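Local structure of mandelate racemase / muconate lactonizing enzyme (Burkholderia pseudomallei, 2POD) at residues Y190-S195 with S223-P228; A164-D169 with S348-Y353; E14-L19 with D354-D359; P321-C324 with V329-A332. The protein is of unknown function but belongs to the enolase superfamily and may have lyase activity. All coordinates share one frame; numbering follows the deposited sequence.

Contact 1: Y190-S195 with S223-P228; sequences YYISKS and SLWNLP
Asn226 lays its side-chain amide flat over one face of the Tyr190 ring, the two planes only 3° apart. The nitrogen does most of the touching: ND2 sits 3.3 Å from Tyr190 CZ and toward the rim, while Asn226 CG covers CE2 at 3.4 Å. Because the amide is stacked, it meets the pi cloud with its own flat surface, and a short, planar side chain such as asparagine suits this place. A second touch lies further along the loop. The Tyr191 carbonyl oxygen comes into the plane of the Trp225 indole at its edge, 3.5 Å from CZ3, where the weakly positive ring hydrogens favour an oxygen. Beside it, Ile192 crosses the indole at about a right angle, with CB 3.9 Å from CH2. CG1 stands anti to the backbone N (chi1 -175°), which carries CD1 onward to the same ring corner.

The second shell fixes these groups. Ser187 OG hydrogen-bonds the Tyr191 carbonyl, and the backbones of Asn226 and Gly189 are bonded to each other. Ile192 and Trp225 both rest on Ile233 of helix 227-237. The Tyr191 side chain reaches the second subunit, its OH bonded to Asp216 and its ring in a cation-pi contact with Arg118 of that chain; Tyr190 packs on Pro341 there. The contact thus joins two successive beta-alpha connections, those following strands 174-177 and 216-220, at the C-terminal end of the TIM-barrel strands, here lying against the second subunit.

Contact 2: A164-D169 with S348-Y353; sequences ALDLLD and SVRAFY
Arg350 forms a salt bridge with Asp166, both terminal nitrogens on one carboxylate oxygen. NH2 gives OD1 a bond of 2.8 Å, and NH1 one of 2.9 Å, both well bent, since one oxygen placed between two N-H groups cannot lie straight on either. OD1 stays close to the guanidinium plane, whereas the carboxylate itself is turned 51° from that plane. Both nitrogens arrive from the same face of the acid: NH2 comes from the anti side but tilted out of the carboxylate plane; NH1 stands well above it.

Arginine suits the site because its long arm can serve several acceptors at once. The chain runs extended from CG to NE, and NE makes a salt bridge with Asp152 OD2. The flanking carboxylates would probably stabilise the positive charge. Leu167 supplies the apolar part, its CD2 lying 3.6 Å above one guanidinium face.

Both helices belong to the modified TIM barrel, (beta/alpha)7beta, of the enolase superfamily, at its seam: helix 160-170 leads into strand 174-177, helix 350-356 follows strand 346-348, and strand 117-122 pairs in parallel with both strands, closing the cylinder. Further polar groups at the seam are paired as well. Arg350 N is bonded to Asn121 OD1 of the shared strand, and Ser348 OG to Thr119 OG1. At the start of helix 350-356 the carbonyl oxygen of Val349 accepts twice, from Phe352 N at 2.9 Å and from Tyr353 N at 3.1 Å. The Leu167 side chain also rests on Met175 and Asn121, whereas Asp166 remains on the exposed side of its helix.

Contact 3: E14-L19 with D354-D359; sequences EEFPNL and DGWYRD
Phe16 and Trp356 form an offset stack between the two domains of an enolase-superfamily subunit. Phe16 lies in the loop joining the first two strands of the N-terminal capping domain, and Trp356 in the barrel domain, on the segment that continues helix 350-356. Trp356 CG is set between the backbone N and the carbonyl carbon (chi1 66°), which swings the ring toward the capping loop. CB begins the contact, 4.1 Å from Phe16 CE1, and CG keeps to the same atom. CD2 draws in to 3.7 Å from Phe16 CE1, and CE3 comes closest, 3.5 Å from Phe16 CE1, over the phenyl face but toward its rim. CZ3 moves out again, facing Phe16 CD1, and its edge is approached in the ring plane by Leu19 CD2 at 4.3 Å. CH2, further round the ring, lies at the edge of the Tyr357 ring, in its plane.

The Phe16 ring and the six-membered ring of Trp356 have centroids 4.4 Å apart and planes at 25°, so the overlap is partial and the rings diverge slightly. Large flat residues suit this join, since their broad faces bury much apolar surface in one contact. Trp356 is filled in from other directions too: Tyr357 CD2 lies over its opposite face, and the Phe352 ring meets it edge-to-face. On the loop side, a type I turn from Phe16 to Leu19 brings both apolar side chains to the same indole. Leu19 N closes that turn with a bond to Phe16 O, and Glu15 CB rests on the phenyl face turned away from Trp356.

Contact 4: P321-C324 with V329-A332; sequences PHDC and VLTA
The Asp323 carboxylate lies against the root of Leu330 on the adjoining helix, the two side chains meeting at a slant. OD2 comes 3.5 Å from Leu330 CG, and the carboxyl carbon, CG of Asp323, is 3.7 Å from Leu330 CB. With its CG anti to the backbone N (chi1 175°), the acid extends straight at the helix and touches leucine carbons with its polar end. Both oxygens also have polar partners: OD1 bonds Thr325 N, forming an Asx turn, and OD2 is hydrogen-bonded to Tyr357 OH. This explains how a buried carboxylate can sit among apolar groups.

The whole forms one beta-loop-alpha unit of the barrel, in which strand 319-321 passes through this turn into helix 327-339. The His322 side chain, just after that strand, lies about 3 Å from the sodium ion, which is bound at Glu220, Glu246 and Glu272; its ND1 is bonded to Asp295, a pairing consistent with the His-Asp dyad of mandelate racemase relatives. Val329 completes the packing: CG1 rests 3.9 Å from His322 O and equally far from Asp323 OD1, while its backbone N is bonded to Glu35 OE1 of the capping domain.

Contacts 2, 3 and 4 form a cluster, with centres 14 to 18 Å apart, and touch one another; contacts 2 and 3 share helix 350-356. Contact 1 stands off, its centre 29 to 34 Å from theirs, on the side of the barrel that meets the second subunit. Along the chain, the segments of contact 3 enclose all the others, and those of contact 2 enclose contacts 1 and 4, which follow one another. Contact 2 belongs to the seam where the last barrel strand meets the first, contact 4 to the beta-alpha loop near the metal site, and contact 3 to the joint with the capping domain, so barrel closure, metal site and capping domain come together within one region.

Contact 1: Y190-S195 with S223-P228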
loop_
_atom_site.group_PDB
_atom_site.type_symbol
_atom_site.label_atom_id
_atom_site.label_comp_id
_atom_site.label_asym_id
_atom_site.label_seq_id
_atom_site.Cartn_x
_atom_site.Cartn_y
_atom_site.Cartn_z
ATOM N N TYR B 190 7.109 8.584 28.597
ATOM C CA TYR B 190 5.889 9.077 27.969
ATOM C C TYR B 190 5.763 10.589 28.004
ATOM O O TYR B 190 4.862 11.145 27.381
ATOM C CB TYR B 190 4.649 8.407 28.559
ATOM C CG TYR B 190 4.572 6.936 28.238
ATOM C CD1 TYR B 190 4.956 5.980 29.177
ATOM C CD2 TYR B 190 4.126 6.498 26.991
ATOM C CE1 TYR B 190 4.894 4.626 28.888
ATOM C CE2 TYR B 190 4.055 5.138 26.690
ATOM C CZ TYR B 190 4.448 4.213 27.641
ATOM O OH TYR B 190 4.384 2.870 27.349
ATOM N N TYR B 191 6.685 11.249 28.705
ATOM C CA TYR B 191 6.588 12.688 28.956
ATOM C C TYR B 191 7.946 13.329 29.207
ATOM O O TYR B 191 8.741 12.839 30.014
ATOM C CB TYR B 191 5.623 12.985 30.124
ATOM C CG TYR B 191 5.490 14.454 30.460
ATOM C CD1 TYR B 191 6.074 14.985 31.613
ATOM C CD2 TYR B 191 4.789 15.317 29.620
ATOM C CE1 TYR B 191 5.964 16.336 31.915
ATOM C CE2 TYR B 191 4.671 16.669 29.916
ATOM C CZ TYR B 191 5.255 17.172 31.062
ATOM O OH TYR B 191 5.134 18.509 31.342
ATOM N N ILE B 192 8.196 14.432 28.507
ATOM C CA ILE B 192 9.198 15.412 28.915
ATOM C C ILE B 192 8.571 16.812 29.021
ATOM O O ILE B 192 7.807 17.234 28.147
ATOM C CB ILE B 192 10.472 15.367 27.998
ATOM C CG1 ILE B 192 11.575 16.308 28.512
ATOM C CG2 ILE B 192 10.118 15.597 26.517
ATOM C CD1 ILE B 192 12.995 15.913 28.122
ATOM N N SER B 193 8.867 17.510 30.114
ATOM C CA SER B 193 8.448 18.903 30.272
ATOM C C SER B 193 9.270 19.807 29.359
ATOM O O SER B 193 10.402 19.470 29.005
ATOM C CB SER B 193 8.571 19.341 31.740
ATOM O OG SER B 193 9.848 19.895 32.023
ATOM N N LYS B 194 8.692 20.947 28.984
ATOM C CA LYS B 194 9.328 21.911 28.072
ATOM C C LYS B 194 10.600 22.536 28.651
ATOM O O LYS B 194 11.508 22.912 27.905
ATOM C CB LYS B 194 8.338 23.016 27.695
ATOM C CG LYS B 194 7.671 22.828 26.332
ATOM C CD LYS B 194 6.180 23.141 26.384
ATOM C CE LYS B 194 5.880 24.556 25.920
ATOM N NZ LYS B 194 4.670 25.094 26.601
ATOM N N SER B 195 10.656 22.637 29.978
ATOM C CA SER B 195 11.800 23.213 30.671
ATOM C C SER B 195 12.919 22.191 30.885
ATOM O O SER B 195 14.101 22.532 30.797
ATOM C CB SER B 195 11.363 23.861 31.996
ATOM O OG SER B 195 11.102 22.897 33.006
ATOM N N SER B 223 16.829 3.797 23.750
ATOM C CA SER B 223 15.484 3.190 23.613
ATOM C C SER B 223 14.490 3.596 24.711
ATOM O O SER B 223 13.560 2.854 25.023
ATOM C CB SER B 223 15.561 1.654 23.492
ATOM O OG SER B 223 16.462 1.246 22.479
ATOM N N LEU B 224 14.686 4.778 25.290
ATOM C CA LEU B 224 14.038 5.141 26.556
ATOM C C LEU B 224 12.708 5.862 26.344
ATOM O O LEU B 224 11.901 5.981 27.261
ATOM C CB LEU B 224 14.975 5.995 27.423
ATOM C CG LEU B 224 16.169 5.310 28.099
ATOM C CD1 LEU B 224 17.089 6.335 28.751
ATOM C CD2 LEU B 224 15.711 4.273 29.121
ATOM N N TRP B 225 12.478 6.329 25.124
ATOM C CA TRP B 225 11.354 7.206 24.855
ATOM C C TRP B 225 10.275 6.528 24.032
ATOM O O TRP B 225 10.562 5.726 23.150
ATOM C CB TRP B 225 11.846 8.482 24.185
ATOM C CG TRP B 225 12.722 9.295 25.103
ATOM C CD1 TRP B 225 14.086 9.377 25.083
ATOM C CD2 TRP B 225 12.285 10.115 26.193
ATOM N NE1 TRP B 225 14.522 10.213 26.081
ATOM C CE2 TRP B 225 13.438 10.677 26.780
ATOM C CE3 TRP B 225 11.026 10.441 26.724
ATOM C CZ2 TRP B 225 13.375 11.547 27.879
ATOM C CZ3 TRP B 225 10.961 11.300 27.816
ATOM C CH2 TRP B 225 12.131 11.847 28.380
ATOM N N ASN B 226 9.026 6.845 24.338
ATOM C CA ASN B 226 7.922 6.458 23.482
ATOM C C ASN B 226 7.588 7.587 22.528
ATOM O O ASN B 226 8.303 8.593 22.507
ATOM C CB ASN B 226 6.722 6.020 24.313
ATOM C CG ASN B 226 6.933 4.668 24.944
ATOM O OD1 ASN B 226 6.681 3.627 24.325
ATOM N ND2 ASN B 226 7.412 4.670 26.183
ATOM N N LEU B 227 6.530 7.423 21.735
ATOM C CA LEU B 227 6.400 8.200 20.510
ATOM C C LEU B 227 6.229 9.725 20.637
ATOM O O LEU B 227 7.060 10.453 20.095
ATOM C CB LEU B 227 5.435 7.565 19.507
ATOM C CG LEU B 227 5.412 8.204 18.121
ATOM C CD1 LEU B 227 6.578 7.752 17.249
ATOM C CD2 LEU B 227 4.088 7.914 17.456
ATOM N N PRO B 228 5.179 10.211 21.355
ATOM C CA PRO B 228 5.070 11.683 21.468
ATOM C C PRO B 228 6.279 12.466 22.033
ATOM O O PRO B 228 6.675 13.461 21.407
ATOM C CB PRO B 228 3.790 11.907 22.292
ATOM C CG PRO B 228 3.059 10.618 22.234
ATOM C CD PRO B 228 4.069 9.530 22.057
#

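Contact 2: A164-D169 with S348-Y353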
loop_
_atom_site.group_PDB
_atom_site.type_symbol
_atom_site.label_atom_id
_atom_site.label_comp_id
_atom_site.label_asym_id
_atom_site.label_seq_id
_atom_site.Cartn_x
_atom_site.Cartn_y
_atom_site.Cartn_z
ATOM N N ALA B 164 34.486 18.942 24.022
ATOM C CA ALA B 164 34.519 19.120 22.577
ATOM C C ALA B 164 35.869 19.638 22.084
ATOM O O ALA B 164 36.481 19.037 21.199
ATOM C CB ALA B 164 33.397 20.047 22.147
ATOM N N LEU B 165 36.334 20.736 22.682
ATOM C CA LEU B 165 37.640 21.336 22.370
ATOM C C LEU B 165 38.810 20.377 22.602
ATOM O O LEU B 165 39.767 20.345 21.821
ATOM C CB LEU B 165 37.838 22.618 23.181
ATOM C CG LEU B 165 37.014 23.845 22.766
ATOM C CD1 LEU B 165 36.961 24.869 23.901
ATOM C CD2 LEU B 165 37.543 24.481 21.472
ATOM N N ASP B 166 38.705 19.590 23.669
ATOM C CA ASP B 166 39.686 18.569 24.010
ATOM C C ASP B 166 39.729 17.418 22.995
ATOM O O ASP B 166 40.812 16.952 22.630
ATOM C CB ASP B 166 39.413 18.051 25.431
ATOM C CG ASP B 166 40.357 16.944 25.852
ATOM O OD1 ASP B 166 39.877 16.007 26.520
ATOM O OD2 ASP B 166 41.567 17.007 25.533
ATOM N N LEU B 167 38.562 16.970 22.537
ATOM C CA LEU B 167 38.496 15.925 21.513
ATOM C C LEU B 167 39.016 16.393 20.160
ATOM O O LEU B 167 39.675 15.635 19.447
ATOM C CB LEU B 167 37.076 15.377 21.371
ATOM C CG LEU B 167 36.634 14.428 22.481
ATOM C CD1 LEU B 167 35.136 14.371 22.557
ATOM C CD2 LEU B 167 37.228 13.035 22.318
ATOM N N LEU B 168 38.726 17.648 19.827
ATOM C CA LEU B 168 39.202 18.267 18.597
ATOM C C LEU B 168 40.727 18.422 18.549
ATOM O O LEU B 168 41.322 18.350 17.469
ATOM C CB LEU B 168 38.519 19.620 18.397
ATOM C CG LEU B 168 38.507 20.200 16.981
ATOM C CD1 LEU B 168 37.359 19.621 16.168
ATOM C CD2 LEU B 168 38.421 21.715 17.040
ATOM N N ASP B 169 41.345 18.626 19.714
ATOM C CA ASP B 169 42.803 18.726 19.831
ATOM C C ASP B 169 43.527 17.413 19.529
ATOM O O ASP B 169 44.614 17.423 18.949
ATOM C CB ASP B 169 43.203 19.231 21.220
ATOM C CG ASP B 169 44.235 20.353 21.167
ATOM O OD1 ASP B 169 45.239 20.233 20.429
ATOM O OD2 ASP B 169 44.037 21.364 21.875
ATOM N N SER B 348 34.524 4.172 19.369
ATOM C CA SER B 348 35.509 3.862 20.397
ATOM C C SER B 348 35.323 4.779 21.603
ATOM O O SER B 348 34.725 5.857 21.493
ATOM C CB SER B 348 36.926 3.998 19.835
ATOM O OG SER B 348 37.270 5.362 19.628
ATOM N N VAL B 349 35.824 4.336 22.755
ATOM C CA VAL B 349 35.757 5.111 23.997
ATOM C C VAL B 349 37.175 5.293 24.548
ATOM O O VAL B 349 37.829 4.316 24.905
ATOM C CB VAL B 349 34.867 4.404 25.055
ATOM C CG1 VAL B 349 34.679 5.282 26.284
ATOM C CG2 VAL B 349 33.517 4.063 24.471
ATOM N N ARG B 350 37.645 6.538 24.607
ATOM C CA ARG B 350 39.040 6.822 24.957
ATOM C C ARG B 350 39.422 6.444 26.389
ATOM O O ARG B 350 40.539 5.987 26.634
ATOM C CB ARG B 350 39.438 8.263 24.608
ATOM C CG ARG B 350 38.620 9.339 25.300
ATOM C CD ARG B 350 39.057 10.725 24.886
ATOM N NE ARG B 350 38.434 11.731 25.742
ATOM C CZ ARG B 350 38.811 13.004 25.818
ATOM N NH1 ARG B 350 39.816 13.456 25.081
ATOM N NH2 ARG B 350 38.176 13.827 26.640
ATOM N N ALA B 351 38.469 6.587 27.313
ATOM C CA ALA B 351 38.603 6.095 28.692
ATOM C C ALA B 351 38.751 4.572 28.796
ATOM O O ALA B 351 39.144 4.050 29.842
ATOM C CB ALA B 351 37.422 6.564 29.534
ATOM N N PHE B 352 38.427 3.868 27.716
ATOM C CA PHE B 352 38.493 2.413 27.698
ATOM C C PHE B 352 39.832 1.968 27.102
ATOM O O PHE B 352 40.572 1.213 27.741
ATOM C CB PHE B 352 37.322 1.826 26.895
ATOM C CG PHE B 352 36.002 1.784 27.637
ATOM C CD1 PHE B 352 35.713 2.672 28.675
ATOM C CD2 PHE B 352 35.028 0.856 27.264
ATOM C CE1 PHE B 352 34.490 2.623 29.342
ATOM C CE2 PHE B 352 33.796 0.804 27.925
ATOM C CZ PHE B 352 33.529 1.690 28.965
ATOM N N TYR B 353 40.145 2.450 25.895
ATOM C CA TYR B 353 41.377 2.053 25.200
ATOM C C TYR B 353 42.688 2.672 25.696
ATOM O O TYR B 353 43.750 2.064 25.545
ATOM C CB TYR B 353 41.246 2.098 23.663
ATOM C CG TYR B 353 41.035 3.471 23.053
ATOM C CD1 TYR B 353 42.078 4.396 22.963
ATOM C CD2 TYR B 353 39.798 3.832 22.529
ATOM C CE1 TYR B 353 41.885 5.649 22.400
ATOM C CE2 TYR B 353 39.597 5.083 21.961
ATOM C CZ TYR B 353 40.639 5.986 21.902
ATOM O OH TYR B 353 40.437 7.223 21.339
#

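Contact 3: E14-L19 with D354-D359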
loop_
_atom_site.group_PDB
_atom_site.type_symbol
_atom_site.label_atom_id
_atom_site.label_comp_id
_atom_site.label_asym_id
_atom_site.label_seq_id
_atom_site.Cartn_x
_atom_site.Cartn_y
_atom_site.Cartn_z
ATOM N N GLU B 14 35.430 -10.786 37.683
ATOM C CA GLU B 14 34.502 -10.089 38.585
ATOM C C GLU B 14 34.716 -8.585 38.734
ATOM O O GLU B 14 33.831 -7.876 39.221
ATOM C CB GLU B 14 34.341 -10.776 39.945
ATOM C CG GLU B 14 35.580 -11.418 40.520
ATOM C CD GLU B 14 35.347 -11.942 41.926
ATOM O OE1 GLU B 14 34.603 -12.939 42.085
ATOM O OE2 GLU B 14 35.904 -11.344 42.871
ATOM N N GLU B 15 35.868 -8.098 38.288
ATOM C CA GLU B 15 36.107 -6.659 38.176
ATOM C C GLU B 15 35.313 -6.012 37.043
ATOM O O GLU B 15 34.951 -4.834 37.131
ATOM C CB GLU B 15 37.601 -6.342 38.022
ATOM C CG GLU B 15 38.440 -7.465 37.426
ATOM C CD GLU B 15 39.072 -8.374 38.479
ATOM O OE1 GLU B 15 38.738 -9.578 38.498
ATOM O OE2 GLU B 15 39.899 -7.886 39.282
ATOM N N PHE B 16 35.057 -6.781 35.983
ATOM C CA PHE B 16 34.152 -6.363 34.906
ATOM C C PHE B 16 33.037 -7.393 34.716
ATOM O O PHE B 16 33.107 -8.230 33.812
ATOM C CB PHE B 16 34.924 -6.142 33.597
ATOM C CG PHE B 16 36.250 -5.459 33.781
ATOM C CD1 PHE B 16 36.317 -4.081 33.969
ATOM C CD2 PHE B 16 37.437 -6.195 33.774
ATOM C CE1 PHE B 16 37.545 -3.438 34.152
ATOM C CE2 PHE B 16 38.672 -5.563 33.950
ATOM C CZ PHE B 16 38.726 -4.182 34.138
ATOM N N PRO B 17 32.010 -7.353 35.591
ATOM C CA PRO B 17 31.045 -8.456 35.667
ATOM C C PRO B 17 30.069 -8.564 34.482
ATOM O O PRO B 17 29.405 -9.590 34.331
ATOM C CB PRO B 17 30.300 -8.185 36.982
ATOM C CG PRO B 17 30.416 -6.712 37.191
ATOM C CD PRO B 17 31.713 -6.283 36.565
ATOM N N ASN B 18 29.997 -7.536 33.640
ATOM C CA ASN B 18 29.229 -7.633 32.393
ATOM C C ASN B 18 29.961 -8.379 31.273
ATOM O O ASN B 18 29.343 -8.809 30.295
ATOM C CB ASN B 18 28.803 -6.251 31.903
ATOM C CG ASN B 18 27.694 -5.649 32.734
ATOM O OD1 ASN B 18 27.707 -4.452 33.020
ATOM N ND2 ASN B 18 26.713 -6.469 33.110
ATOM N N LEU B 19 31.273 -8.533 31.433
ATOM C CA LEU B 19 32.151 -9.005 30.373
ATOM C C LEU B 19 32.254 -10.521 30.362
ATOM O O LEU B 19 32.362 -11.158 31.411
ATOM C CB LEU B 19 33.536 -8.380 30.534
ATOM C CG LEU B 19 34.660 -8.550 29.511
ATOM C CD1 LEU B 19 34.318 -7.924 28.169
ATOM C CD2 LEU B 19 35.887 -7.887 30.089
ATOM N N ASP B 354 42.619 3.876 26.266
ATOM C CA ASP B 354 43.751 4.418 27.037
ATOM C C ASP B 354 43.698 3.972 28.500
ATOM O O ASP B 354 44.685 4.098 29.228
ATOM C CB ASP B 354 43.833 5.951 26.954
ATOM C CG ASP B 354 43.837 6.478 25.520
ATOM O OD1 ASP B 354 44.698 6.066 24.711
ATOM O OD2 ASP B 354 42.978 7.331 25.207
ATOM N N GLY B 355 42.548 3.447 28.920
ATOM C CA GLY B 355 42.346 3.017 30.297
ATOM C C GLY B 355 42.399 1.513 30.474
ATOM O O GLY B 355 43.435 0.890 30.234
ATOM N N TRP B 356 41.269 0.933 30.882
ATOM C CA TRP B 356 41.223 -0.424 31.426
ATOM C C TRP B 356 41.425 -1.581 30.442
ATOM O O TRP B 356 41.525 -2.735 30.867
ATOM C CB TRP B 356 39.956 -0.638 32.263
ATOM C CG TRP B 356 38.646 -0.590 31.500
ATOM C CD1 TRP B 356 37.867 0.512 31.281
ATOM C CD2 TRP B 356 37.956 -1.694 30.890
ATOM N NE1 TRP B 356 36.746 0.166 30.564
ATOM C CE2 TRP B 356 36.775 -1.180 30.311
ATOM C CE3 TRP B 356 38.228 -3.064 30.766
ATOM C CZ2 TRP B 356 35.862 -1.988 29.623
ATOM C CZ3 TRP B 356 37.315 -3.869 30.084
ATOM C CH2 TRP B 356 36.151 -3.326 29.520
ATOM N N TYR B 357 41.487 -1.275 29.144
ATOM C CA TYR B 357 41.766 -2.280 28.105
ATOM C C TYR B 357 43.220 -2.755 28.177
ATOM O O TYR B 357 43.519 -3.915 27.863
ATOM C CB TYR B 357 41.534 -1.705 26.699
ATOM C CG TYR B 357 40.102 -1.591 26.198
ATOM C CD1 TYR B 357 39.851 -1.164 24.893
ATOM C CD2 TYR B 357 39.009 -1.902 27.005
ATOM C CE1 TYR B 357 38.561 -1.037 24.406
ATOM C CE2 TYR B 357 37.709 -1.787 26.523
ATOM C CZ TYR B 357 37.494 -1.352 25.218
ATOM O OH TYR B 357 36.213 -1.223 24.722
ATOM N N ARG B 358 44.109 -1.848 28.591
ATOM C CA ARG B 358 45.550 -1.944 28.323
ATOM C C ARG B 358 46.220 -3.135 29.007
ATOM O O ARG B 358 47.191 -3.691 28.488
ATOM C CB ARG B 358 46.259 -0.649 28.731
ATOM C CG ARG B 358 45.888 0.570 27.899
ATOM C CD ARG B 358 47.125 1.369 27.505
ATOM N NE ARG B 358 46.978 1.985 26.187
ATOM C CZ ARG B 358 47.252 1.384 25.027
ATOM N NH1 ARG B 358 47.700 0.134 24.996
ATOM N NH2 ARG B 358 47.075 2.042 23.890
ATOM N N ASP B 359 45.682 -3.527 30.159
ATOM C CA ASP B 359 46.266 -4.578 30.991
ATOM C C ASP B 359 45.888 -5.969 30.506
ATOM O O ASP B 359 46.567 -6.951 30.822
ATOM C CB ASP B 359 45.827 -4.406 32.449
ATOM C CG ASP B 359 45.700 -2.946 32.848
ATOM O OD1 ASP B 359 44.593 -2.383 32.688
ATOM O OD2 ASP B 359 46.711 -2.363 33.305
#

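Contact 4: P321-C324 with V329-A332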
loop_
_atom_site.group_PDB
_atom_site.type_symbol
_atom_site.label_atom_id
_atom_site.label_comp_id
_atom_site.label_asym_id
_atom_site.label_seq_id
_atom_site.Cartn_x
_atom_site.Cartn_y
_atom_site.Cartn_z
ATOM N N PRO B 321 29.535 0.036 13.230
ATOM C CA PRO B 321 29.645 -0.972 14.289
ATOM C C PRO B 321 29.808 -0.409 15.707
ATOM O O PRO B 321 30.553 0.554 15.922
ATOM C CB PRO B 321 30.865 -1.791 13.875
ATOM C CG PRO B 321 31.053 -1.475 12.419
ATOM C CD PRO B 321 30.660 -0.047 12.289
ATOM N N HIS B 322 29.094 -1.028 16.644
ATOM C CA HIS B 322 29.045 -0.644 18.049
ATOM C C HIS B 322 30.236 -1.233 18.793
ATOM O O HIS B 322 30.540 -2.421 18.645
ATOM C CB HIS B 322 27.753 -1.197 18.673
ATOM C CG HIS B 322 27.493 -0.730 20.071
ATOM N ND1 HIS B 322 27.221 -1.596 21.109
ATOM C CD2 HIS B 322 27.446 0.513 20.601
ATOM C CE1 HIS B 322 27.018 -0.905 22.216
ATOM N NE2 HIS B 322 27.149 0.378 21.935
ATOM N N ASP B 323 30.906 -0.403 19.592
ATOM C CA ASP B 323 31.687 -0.904 20.722
ATOM C C ASP B 323 31.095 -0.453 22.053
ATOM O O ASP B 323 30.119 -1.045 22.519
ATOM C CB ASP B 323 33.171 -0.523 20.612
ATOM C CG ASP B 323 33.980 -0.940 21.845
ATOM O OD1 ASP B 323 33.878 -2.117 22.282
ATOM O OD2 ASP B 323 34.693 -0.068 22.392
ATOM N N CYS B 324 31.692 0.586 22.650
ATOM C CA CYS B 324 31.556 0.914 24.081
ATOM C C CYS B 324 31.613 -0.262 25.076
ATOM O O CYS B 324 31.053 -0.183 26.170
ATOM C CB CYS B 324 30.306 1.776 24.311
ATOM S SG CYS B 324 30.310 2.795 25.811
ATOM N N VAL B 329 35.696 -7.108 21.173
ATOM C CA VAL B 329 34.619 -6.546 20.349
ATOM C C VAL B 329 35.077 -5.323 19.550
ATOM O O VAL B 329 34.804 -5.241 18.355
ATOM C CB VAL B 329 33.322 -6.291 21.181
ATOM C CG1 VAL B 329 32.394 -5.279 20.521
ATOM C CG2 VAL B 329 32.590 -7.593 21.386
ATOM N N LEU B 330 35.817 -4.419 20.193
ATOM C CA LEU B 330 36.366 -3.223 19.529
ATOM C C LEU B 330 37.309 -3.582 18.380
ATOM O O LEU B 330 37.382 -2.877 17.381
ATOM C CB LEU B 330 37.101 -2.332 20.546
ATOM C CG LEU B 330 37.390 -0.835 20.311
ATOM C CD1 LEU B 330 38.863 -0.519 20.311
ATOM C CD2 LEU B 330 36.708 -0.177 19.115
ATOM N N THR B 331 38.022 -4.689 18.540
ATOM C CA THR B 331 39.034 -5.123 17.591
ATOM C C THR B 331 38.372 -5.788 16.396
ATOM O O THR B 331 38.694 -5.470 15.249
ATOM C CB THR B 331 40.008 -6.096 18.269
ATOM O OG1 THR B 331 40.510 -5.485 19.459
ATOM C CG2 THR B 331 41.157 -6.454 17.361
ATOM N N ALA B 332 37.447 -6.703 16.688
ATOM C CA ALA B 332 36.646 -7.404 15.686
ATOM C C ALA B 332 35.759 -6.470 14.857
ATOM O O ALA B 332 35.601 -6.673 13.652
ATOM C CB ALA B 332 35.807 -8.496 16.350
#